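Chitinase (Paenibacillus sp. FPU-7, PDB 5GZT) probably hydrolyses internal beta-1,4 linkages between N-acetylglucosamine units in chitin and chitodextrins, acting as an endochitinase. Local coordinates at residues 967-973 and 996-1002; 983-987 and 1098-1102; 481-487 and 507-513. All blocks are in the same frame, centred on the assembly; numbering follows the deposited sequence.

Contact 1: residues 967-973 and 996-1002; sequences VMTYDYH and FSADSVL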
loop_
_atom_site.group_PDB
_atom_site.type_symbol
_atom_site.label_atom_id
_atom_site.label_comp_id
_atom_site.label_asym_id
_atom_site.label_seq_id
_atom_site.Cartn_x
_atom_site.Cartn_y
_atom_site.Cartn_z
ATOM N N VAL B 967 -32.340 13.138 -18.371
ATOM C CA VAL B 967 -31.692 13.017 -17.106
ATOM C C VAL B 967 -31.155 14.418 -16.730
ATOM O O VAL B 967 -30.448 15.113 -17.520
ATOM C CB VAL B 967 -30.512 12.009 -17.112
ATOM C CG1 VAL B 967 -29.943 11.768 -15.691
ATOM C CG2 VAL B 967 -30.971 10.714 -17.716
ATOM N N MET B 968 -31.499 14.816 -15.501
ATOM C CA MET B 968 -31.171 16.135 -14.960
ATOM C C MET B 968 -29.714 16.094 -14.437
ATOM O O MET B 968 -29.470 16.013 -13.233
ATOM C CB MET B 968 -32.228 16.519 -13.866
ATOM C CG MET B 968 -33.598 16.798 -14.545
ATOM S SD MET B 968 -34.859 17.300 -13.315
ATOM C CE MET B 968 -35.194 15.828 -12.405
ATOM N N THR B 969 -28.778 16.161 -15.384
ATOM C CA THR B 969 -27.334 16.046 -15.127
ATOM C C THR B 969 -26.867 17.481 -14.768
ATOM O O THR B 969 -26.150 18.185 -15.545
ATOM C CB THR B 969 -26.643 15.471 -16.388
ATOM O OG1 THR B 969 -27.131 16.168 -17.535
ATOM C CG2 THR B 969 -26.907 13.962 -16.502
ATOM N N TYR B 970 -27.388 17.942 -13.630
ATOM C CA TYR B 970 -27.164 19.302 -13.113
ATOM C C TYR B 970 -27.679 19.401 -11.684
ATOM O O TYR B 970 -28.107 18.391 -11.140
ATOM C CB TYR B 970 -27.634 20.371 -14.074
ATOM C CG TYR B 970 -29.070 20.250 -14.545
ATOM C CD1 TYR B 970 -30.151 20.414 -13.652
ATOM C CD2 TYR B 970 -29.354 20.047 -15.866
ATOM C CE1 TYR B 970 -31.483 20.358 -14.108
ATOM C CE2 TYR B 970 -30.665 19.945 -16.313
ATOM C CZ TYR B 970 -31.703 20.094 -15.446
ATOM O OH TYR B 970 -32.913 20.008 -15.974
ATOM N N ASP B 971 -27.536 20.543 -11.008
ATOM C CA ASP B 971 -27.862 20.667 -9.578
ATOM C C ASP B 971 -27.161 19.687 -8.691
ATOM O O ASP B 971 -27.688 19.322 -7.624
ATOM C CB ASP B 971 -29.362 20.481 -9.310
ATOM C CG ASP B 971 -30.241 21.464 -10.035
ATOM O OD1 ASP B 971 -29.856 22.623 -10.231
ATOM O OD2 ASP B 971 -31.378 21.068 -10.443
ATOM N N TYR B 972 -25.964 19.248 -9.082
ATOM C CA TYR B 972 -25.216 18.310 -8.272
ATOM C C TYR B 972 -24.747 18.857 -6.892
ATOM O O TYR B 972 -24.565 18.099 -5.941
ATOM C CB TYR B 972 -23.969 17.841 -9.023
ATOM C CG TYR B 972 -24.171 17.182 -10.393
ATOM C CD1 TYR B 972 -25.180 16.274 -10.633
ATOM C CD2 TYR B 972 -23.199 17.355 -11.386
ATOM C CE1 TYR B 972 -25.319 15.691 -11.874
ATOM C CE2 TYR B 972 -23.308 16.763 -12.609
ATOM C CZ TYR B 972 -24.373 15.878 -12.827
ATOM O OH TYR B 972 -24.492 15.288 -14.050
ATOM N N HIS B 973 -24.443 20.146 -6.879
ATOM C CA HIS B 973 -23.906 20.828 -5.723
ATOM C C HIS B 973 -24.509 22.215 -5.718
ATOM O O HIS B 973 -24.927 22.724 -6.788
ATOM C CB HIS B 973 -22.393 20.886 -5.828
ATOM C CG HIS B 973 -21.770 19.553 -5.734
ATOM N ND1 HIS B 973 -21.913 18.743 -4.628
ATOM C CD2 HIS B 973 -21.074 18.836 -6.637
ATOM C CE1 HIS B 973 -21.237 17.623 -4.810
ATOM N NE2 HIS B 973 -20.723 17.652 -6.028
ATOM N N PHE B 996 -19.969 13.793 -8.824
ATOM C CA PHE B 996 -21.015 13.738 -9.873
ATOM C C PHE B 996 -20.615 14.362 -11.157
ATOM O O PHE B 996 -20.040 15.438 -11.197
ATOM C CB PHE B 996 -22.272 14.517 -9.431
ATOM C CG PHE B 996 -23.056 13.822 -8.396
ATOM C CD1 PHE B 996 -23.963 12.826 -8.755
ATOM C CD2 PHE B 996 -22.913 14.147 -7.024
ATOM C CE1 PHE B 996 -24.689 12.134 -7.773
ATOM C CE2 PHE B 996 -23.656 13.475 -6.052
ATOM C CZ PHE B 996 -24.549 12.472 -6.429
ATOM N N SER B 997 -20.904 13.661 -12.228
ATOM C CA SER B 997 -20.875 14.277 -13.540
ATOM C C SER B 997 -21.909 13.642 -14.416
ATOM O O SER B 997 -22.398 12.574 -14.098
ATOM C CB SER B 997 -19.463 14.104 -14.159
ATOM O OG SER B 997 -19.135 12.759 -14.251
ATOM N N ALA B 998 -22.115 14.207 -15.586
ATOM C CA ALA B 998 -22.944 13.564 -16.596
ATOM C C ALA B 998 -22.440 12.156 -16.865
ATOM O O ALA B 998 -23.218 11.221 -16.964
ATOM C CB ALA B 998 -22.969 14.355 -17.876
ATOM N N ASP B 999 -21.125 12.019 -17.037
ATOM C CA ASP B 999 -20.475 10.736 -17.306
ATOM C C ASP B 999 -20.783 9.773 -16.225
ATOM O O ASP B 999 -21.218 8.630 -16.525
ATOM C CB ASP B 999 -18.924 10.949 -17.494
ATOM C CG ASP B 999 -18.199 9.683 -17.822
ATOM O OD1 ASP B 999 -18.640 8.960 -18.739
ATOM O OD2 ASP B 999 -17.248 9.343 -17.089
ATOM N N SER B 1000 -20.576 10.152 -14.958
ATOM C CA SER B 1000 -20.778 9.215 -13.870
ATOM C C SER B 1000 -22.253 8.864 -13.729
ATOM O O SER B 1000 -22.584 7.665 -13.549
ATOM C CB SER B 1000 -20.290 9.727 -12.513
ATOM O OG SER B 1000 -21.097 10.756 -11.987
ATOM N N VAL B 1001 -23.115 9.855 -13.887
ATOM C CA VAL B 1001 -24.586 9.586 -13.753
ATOM C C VAL B 1001 -25.139 8.695 -14.863
ATOM O O VAL B 1001 -25.811 7.659 -14.649
ATOM C CB VAL B 1001 -25.352 10.917 -13.715
ATOM C CG1 VAL B 1001 -26.844 10.666 -13.689
ATOM C CG2 VAL B 1001 -24.990 11.671 -12.501
ATOM N N LEU B 1002 -24.773 9.057 -16.085
ATOM C CA LEU B 1002 -25.268 8.302 -17.249
ATOM C C LEU B 1002 -24.629 6.942 -17.358
ATOM O O LEU B 1002 -25.307 5.950 -17.795
ATOM C CB LEU B 1002 -25.121 9.134 -18.470
ATOM C CG LEU B 1002 -25.923 10.408 -18.425
ATOM C CD1 LEU B 1002 -25.489 11.331 -19.548
ATOM C CD2 LEU B 1002 -27.398 10.115 -18.546
#
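Ser997, whose backbone meets the Tyr972 phenol, turns its OG away from that ring, where it is gripped twice: it accepts the N-H of Ser1000 at 3.1 Å (angle 163°) and bonds to Thr988 OG1. In return Ser997 N donates to Ser1000 OG at 2.9 Å, which makes the pair a capping box at the start of helix 998-1007. This helix packs against the loop that leaves strand 964-967 of the family 18 TIM barrel, and Met968 to Asp971 spell the MxYD signature of that strand end. Tyr972 has the largest share of the contact. With CG anti to its carbonyl carbon (chi1 -57°), its ring lies between Tyr970 CA on one face and Phe996 CB on the other; Phe996 CB stands 3.6 Å from the ring centroid, a CH-pi contact. The planes of the two rings are near parallel, at 19°, but slid so far that they barely overlap. The phenol oxygen comes to 3.0 Å from Ala998 N, yet the angle is too poor for a hydrogen bond; the backbone of Ala998 pairs with Ser985 instead. Thr969 rests CG2 over Ala998 CA, while its OG1 bonds to Gly1018 O on the next strand. At the strand end, the two branches of Val967 divide their partners: CG1 meets Val1001 CG1 at 3.9 Å, and CG2 meets Leu1002 CD2 at 3.7 Å.

Contact 2: residues 983-987 and 1098-1102; sequences QASVY and YKAEY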
loop_
_atom_site.group_PDB
_atom_site.type_symbol
_atom_site.label_atom_id
_atom_site.label_comp_id
_atom_site.label_asym_id
_atom_site.label_seq_id
_atom_site.Cartn_x
_atom_site.Cartn_y
_atom_site.Cartn_z
ATOM N N GLN B 983 -21.572 22.041 -10.347
ATOM C CA GLN B 983 -23.026 21.678 -10.262
ATOM C C GLN B 983 -23.547 20.905 -11.480
ATOM O O GLN B 983 -24.565 20.234 -11.357
ATOM C CB GLN B 983 -23.913 22.900 -10.017
ATOM C CG GLN B 983 -24.035 23.920 -11.158
ATOM C CD GLN B 983 -25.435 24.044 -11.782
ATOM O OE1 GLN B 983 -26.339 23.141 -11.628
ATOM N NE2 GLN B 983 -25.610 25.118 -12.544
ATOM N N ALA B 984 -22.825 20.964 -12.599
ATOM C CA ALA B 984 -23.277 20.440 -13.867
ATOM C C ALA B 984 -22.182 19.833 -14.751
ATOM O O ALA B 984 -22.352 19.710 -15.974
ATOM C CB ALA B 984 -23.952 21.553 -14.622
ATOM N N SER B 985 -21.065 19.409 -14.160
ATOM C CA SER B 985 -19.909 19.047 -14.999
ATOM C C SER B 985 -20.155 17.805 -15.841
ATOM O O SER B 985 -20.667 16.786 -15.324
ATOM C CB SER B 985 -18.675 18.809 -14.143
ATOM O OG SER B 985 -18.896 17.819 -13.169
ATOM N N VAL B 986 -19.732 17.855 -17.098
ATOM C CA VAL B 986 -19.858 16.720 -17.979
ATOM C C VAL B 986 -18.966 15.525 -17.617
ATOM O O VAL B 986 -19.501 14.380 -17.631
ATOM C CB VAL B 986 -19.824 17.116 -19.441
ATOM C CG1 VAL B 986 -18.725 18.112 -19.752
ATOM C CG2 VAL B 986 -19.752 15.899 -20.350
ATOM N N TYR B 987 -17.715 15.752 -17.171
ATOM C CA TYR B 987 -16.902 14.712 -16.527
ATOM C C TYR B 987 -16.563 15.024 -15.076
ATOM O O TYR B 987 -16.736 16.164 -14.585
ATOM C CB TYR B 987 -15.628 14.416 -17.369
ATOM C CG TYR B 987 -15.896 14.042 -18.845
ATOM C CD1 TYR B 987 -16.163 12.739 -19.261
ATOM C CD2 TYR B 987 -15.813 14.979 -19.803
ATOM C CE1 TYR B 987 -16.383 12.420 -20.643
ATOM C CE2 TYR B 987 -16.052 14.691 -21.129
ATOM C CZ TYR B 987 -16.348 13.423 -21.552
ATOM O OH TYR B 987 -16.588 13.255 -22.957
ATOM N N TYR B 1098 -19.369 20.140 -25.221
ATOM C CA TYR B 1098 -18.863 18.854 -24.786
ATOM C C TYR B 1098 -20.020 17.847 -24.353
ATOM O O TYR B 1098 -19.829 16.660 -24.453
ATOM C CB TYR B 1098 -17.884 19.034 -23.658
ATOM C CG TYR B 1098 -16.463 19.410 -24.125
ATOM C CD1 TYR B 1098 -15.586 18.451 -24.495
ATOM C CD2 TYR B 1098 -16.019 20.721 -24.102
ATOM C CE1 TYR B 1098 -14.297 18.781 -24.920
ATOM C CE2 TYR B 1098 -14.741 21.091 -24.549
ATOM C CZ TYR B 1098 -13.877 20.105 -24.921
ATOM O OH TYR B 1098 -12.621 20.380 -25.310
ATOM N N LYS B 1099 -21.123 18.358 -23.775
ATOM C CA LYS B 1099 -22.332 17.512 -23.436
ATOM C C LYS B 1099 -22.888 16.909 -24.698
ATOM O O LYS B 1099 -23.188 15.729 -24.734
ATOM C CB LYS B 1099 -23.377 18.339 -22.727
ATOM C CG LYS B 1099 -22.918 18.574 -21.281
ATOM C CD LYS B 1099 -23.925 19.311 -20.421
ATOM C CE LYS B 1099 -23.397 19.300 -18.984
ATOM N NZ LYS B 1099 -24.322 19.934 -18.019
ATOM N N ALA B 1100 -22.936 17.714 -25.734
ATOM C CA ALA B 1100 -23.427 17.321 -27.010
ATOM C C ALA B 1100 -22.519 16.284 -27.718
ATOM O O ALA B 1100 -22.971 15.278 -28.314
ATOM C CB ALA B 1100 -23.619 18.527 -27.877
ATOM N N GLU B 1101 -21.212 16.507 -27.564
ATOM C CA GLU B 1101 -20.226 15.589 -28.029
ATOM C C GLU B 1101 -20.300 14.273 -27.294
ATOM O O GLU B 1101 -20.199 13.257 -27.929
ATOM C CB GLU B 1101 -18.812 16.195 -27.859
ATOM C CG GLU B 1101 -17.713 15.272 -28.375
ATOM C CD GLU B 1101 -16.361 15.974 -28.405
ATOM O OE1 GLU B 1101 -15.760 16.078 -29.466
ATOM O OE2 GLU B 1101 -15.966 16.427 -27.370
ATOM N N TYR B 1102 -20.467 14.328 -25.972
ATOM C CA TYR B 1102 -20.699 13.169 -25.144
ATOM C C TYR B 1102 -21.905 12.390 -25.656
ATOM O O TYR B 1102 -21.819 11.213 -25.900
ATOM C CB TYR B 1102 -20.855 13.588 -23.667
ATOM C CG TYR B 1102 -20.862 12.413 -22.697
ATOM C CD1 TYR B 1102 -19.651 11.862 -22.219
ATOM C CD2 TYR B 1102 -22.044 11.798 -22.306
ATOM C CE1 TYR B 1102 -19.690 10.760 -21.378
ATOM C CE2 TYR B 1102 -22.074 10.738 -21.440
ATOM C CZ TYR B 1102 -20.901 10.207 -20.980
ATOM O OH TYR B 1102 -20.906 9.068 -20.200
#
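Lys1099 NZ donates to Ala984 O at 2.8 Å, the one hydrogen bond between the two segments. The ammonium lies in the carbonyl plane at a C=O...N angle of 143°, the position of a lone pair. Beyond CG the lysine chain is fully extended, which carries its charge from the helix across to the loop backbone; on the way CG passes Val986 CB at 3.9 Å. Val986 fills the middle of the contact by spreading its methyls along the helix, CG1 to Tyr1098 CB and CG2 to Tyr1102 CB, a spacing of one helical turn. That CG2 also lies over a face of the ring of Tyr987, its own neighbour. Tyr987 brings its phenol oxygen to the edge of the Tyr1102 ring, in its plane, with OH 3.4 Å from Tyr1102 CD1. The two rings meet obliquely, their planes at 76°.

Further out, polar partners fix the groups that do the touching. Lys1099 NZ has a salt bridge to Asp1091 and a second carbonyl, Gly1018 O, so three oxygens hold the buried amine. A methionine here would probably leave Asp1091 without its countercharge and both the Ala984 and Gly1018 carbonyls without this donor. Tyr1102 OH bonds to Asp999 and Arg1006, tying its ring to helix 998-1007, and the backbone of Val986 pairs with Asp999.

Helix 1093-1106 leads into strand 1110-1114, the last of the barrel, whereas residues 983-987 belong to the connection after strand 964-967. The contact therefore joins the strand-to-helix loop of one beta-alpha unit to the outer helix of the next, in a family 18 TIM barrel.

Contact 3: residues 481-487 and 507-513; sequences LMTYDLH and QLSVDST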
loop_
_atom_site.group_PDB
_atom_site.type_symbol
_atom_site.label_atom_id
_atom_site.label_comp_id
_atom_site.label_asym_id
_atom_site.label_seq_id
_atom_site.Cartn_x
_atom_site.Cartn_y
_atom_site.Cartn_z
ATOM N N LEU B 481 10.074 -4.832 -1.357
ATOM C CA LEU B 481 10.986 -5.405 -2.328
ATOM C C LEU B 481 10.944 -4.690 -3.665
ATOM O O LEU B 481 9.894 -4.601 -4.293
ATOM C CB LEU B 481 10.707 -6.873 -2.559
ATOM C CG LEU B 481 10.796 -7.873 -1.422
ATOM C CD1 LEU B 481 10.182 -9.218 -1.882
ATOM C CD2 LEU B 481 12.278 -8.020 -1.064
ATOM N N MET B 482 12.094 -4.234 -4.101
ATOM C CA MET B 482 12.264 -3.502 -5.333
ATOM C C MET B 482 12.347 -4.460 -6.503
ATOM O O MET B 482 13.357 -4.579 -7.166
ATOM C CB MET B 482 13.466 -2.561 -5.238
ATOM C CG MET B 482 13.123 -1.383 -4.326
ATOM S SD MET B 482 14.332 -0.017 -4.319
ATOM C CE MET B 482 15.693 -0.891 -3.648
ATOM N N THR B 483 11.215 -5.129 -6.729
ATOM C CA THR B 483 11.088 -6.105 -7.772
ATOM C C THR B 483 10.761 -5.401 -9.138
ATOM O O THR B 483 9.775 -5.764 -9.806
ATOM C CB THR B 483 10.044 -7.171 -7.411
ATOM O OG1 THR B 483 8.850 -6.547 -6.938
ATOM C CG2 THR B 483 10.656 -8.180 -6.348
ATOM N N TYR B 484 11.659 -4.503 -9.555
ATOM C CA TYR B 484 11.588 -3.775 -10.810
ATOM C C TYR B 484 12.997 -3.359 -11.129
ATOM O O TYR B 484 13.906 -3.626 -10.318
ATOM C CB TYR B 484 10.619 -2.609 -10.702
ATOM C CG TYR B 484 10.702 -1.737 -9.477
ATOM C CD1 TYR B 484 11.792 -0.909 -9.261
ATOM C CD2 TYR B 484 9.662 -1.712 -8.546
ATOM C CE1 TYR B 484 11.841 -0.071 -8.175
ATOM C CE2 TYR B 484 9.712 -0.894 -7.436
ATOM C CZ TYR B 484 10.791 -0.070 -7.247
ATOM O OH TYR B 484 10.835 0.770 -6.139
ATOM N N ASP B 485 13.218 -2.804 -12.302
ATOM C CA ASP B 485 14.493 -2.697 -12.906
ATOM C C ASP B 485 15.303 -3.982 -12.874
ATOM O O ASP B 485 16.523 -3.930 -12.803
ATOM C CB ASP B 485 15.309 -1.580 -12.208
ATOM C CG ASP B 485 14.581 -0.249 -12.233
ATOM O OD1 ASP B 485 13.906 0.109 -13.236
ATOM O OD2 ASP B 485 14.596 0.403 -11.188
ATOM N N LEU B 486 14.648 -5.130 -12.998
ATOM C CA LEU B 486 15.342 -6.376 -12.886
ATOM C C LEU B 486 16.246 -6.601 -14.045
ATOM O O LEU B 486 17.192 -7.370 -13.939
ATOM C CB LEU B 486 14.354 -7.504 -12.685
ATOM C CG LEU B 486 13.644 -7.318 -11.356
ATOM C CD1 LEU B 486 12.680 -8.484 -11.138
ATOM C CD2 LEU B 486 14.566 -7.331 -10.124
ATOM N N HIS B 487 15.870 -6.055 -15.189
ATOM C CA HIS B 487 16.608 -6.136 -16.458
ATOM C C HIS B 487 16.431 -4.804 -17.103
ATOM O O HIS B 487 15.465 -4.076 -16.760
ATOM C CB HIS B 487 16.043 -7.238 -17.366
ATOM C CG HIS B 487 16.282 -8.612 -16.790
ATOM N ND1 HIS B 487 17.560 -9.142 -16.696
ATOM C CD2 HIS B 487 15.471 -9.460 -16.133
ATOM C CE1 HIS B 487 17.504 -10.298 -16.047
ATOM N NE2 HIS B 487 16.249 -10.502 -15.698
ATOM N N GLN B 507 16.047 -15.114 -16.307
ATOM C CA GLN B 507 15.159 -13.971 -16.077
ATOM C C GLN B 507 14.744 -13.915 -14.634
ATOM O O GLN B 507 14.026 -14.786 -14.126
ATOM C CB GLN B 507 13.908 -14.106 -16.941
ATOM C CG GLN B 507 13.030 -12.874 -16.942
ATOM C CD GLN B 507 11.584 -13.283 -16.881
ATOM O OE1 GLN B 507 11.146 -14.053 -17.697
ATOM N NE2 GLN B 507 10.913 -12.915 -15.849
ATOM N N LEU B 508 15.091 -12.818 -13.967
ATOM C CA LEU B 508 14.615 -12.529 -12.648
ATOM C C LEU B 508 13.165 -12.044 -12.660
ATOM O O LEU B 508 12.712 -11.471 -13.650
ATOM C CB LEU B 508 15.510 -11.437 -12.043
ATOM C CG LEU B 508 16.822 -11.711 -11.314
ATOM C CD1 LEU B 508 17.386 -13.089 -11.589
ATOM C CD2 LEU B 508 17.818 -10.565 -11.453
ATOM N N SER B 509 12.524 -12.133 -11.503
ATOM C CA SER B 509 11.140 -11.866 -11.392
ATOM C C SER B 509 10.808 -11.529 -9.957
ATOM O O SER B 509 11.695 -11.665 -9.067
ATOM C CB SER B 509 10.404 -13.104 -11.833
ATOM O OG SER B 509 10.715 -14.273 -11.070
ATOM N N VAL B 510 9.545 -11.122 -9.710
ATOM C CA VAL B 510 8.974 -11.070 -8.395
ATOM C C VAL B 510 9.177 -12.474 -7.747
ATOM O O VAL B 510 9.607 -12.590 -6.628
ATOM C CB VAL B 510 7.496 -10.762 -8.435
ATOM C CG1 VAL B 510 6.808 -10.974 -7.104
ATOM C CG2 VAL B 510 7.265 -9.328 -8.900
ATOM N N ASP B 511 8.813 -13.533 -8.441
ATOM C CA ASP B 511 8.849 -14.888 -7.830
ATOM C C ASP B 511 10.312 -15.275 -7.418
ATOM O O ASP B 511 10.544 -15.674 -6.286
ATOM C CB ASP B 511 8.317 -15.850 -8.817
ATOM C CG ASP B 511 8.188 -17.278 -8.271
ATOM O OD1 ASP B 511 7.641 -17.465 -7.178
ATOM O OD2 ASP B 511 8.653 -18.189 -9.024
ATOM N N SER B 512 11.273 -15.085 -8.295
ATOM C CA SER B 512 12.669 -15.345 -7.943
ATOM C C SER B 512 13.098 -14.551 -6.732
ATOM O O SER B 512 13.792 -15.107 -5.873
ATOM C CB SER B 512 13.632 -15.178 -9.122
ATOM O OG SER B 512 13.860 -13.798 -9.446
ATOM N N THR B 513 12.651 -13.302 -6.613
ATOM C CA THR B 513 13.031 -12.475 -5.490
ATOM C C THR B 513 12.395 -12.890 -4.180
ATOM O O THR B 513 13.059 -12.947 -3.112
ATOM C CB THR B 513 12.743 -10.991 -5.767
ATOM O OG1 THR B 513 13.394 -10.650 -6.999
ATOM C CG2 THR B 513 13.291 -10.105 -4.704
#
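The His487 imidazole meets the other segment at its edge: Leu508 N donates to NE2 at 3.1 Å with an N-H...N angle of 156°, and the donor sits only 3° out of the ring plane. CG anti to the carbonyl carbon (chi1 -67°) aims that edge at the loop before the helix, and ND1 bonds to Asp491, so both ring nitrogens fix its turn. The Gln507 amide donates from NE2 to Leu508 O, nearly in its own plane but from above that carbonyl's plane, and also reaches Tyr501 O.

Leu486 packs beside this polar edge, its CD1 against the Ser509 backbone, 3.7 Å from Ser509 N, and its CB 4.1 Å from Leu508 CB. Deeper in, Thr483 CG2 presses on Thr513 CB at 3.5 Å, while Thr483 CB lies 3.8 Å from Val510 CG2. Thr483 OG1 turns to Gly530 O.

Thr513 OG1 donates to Ser509 O at 2.9 Å. The same oxygen takes Thr513 N from the opposite face of its plane. Ser509 OG accepts from Ser512 N and also bonds to Ser502 OG, and Ser509 N donates to Ser512 OG. This capping box starts helix 510-519 against the MxYD loop of Met482 to Asp485, the family 18 signature at the end of a TIM-barrel strand.

Overall arrangement
Contacts 1 and 2 adjoin in the second family 18 domain, their centres 9 Å apart. Two probable hydrogen bonds bridge them: Asp999 OD1 to Tyr1102 OH (2.7 Å) ties the two helices together, and Tyr972 N to Gln983 O (2.8 Å) ties residues 983-987 to the loop of contact 1. Contact 3 is the counterpart of contact 1 in the first domain, with Leu486 where contact 1 has Tyr972. The centres of contacts 1 and 3 are about 45 Å apart and their nearest atoms about 30 Å; contact 2 is about as far from contact 3 (44 Å between centres). In family 18 the active site opens at the strand ends from which the MxYD loops leave.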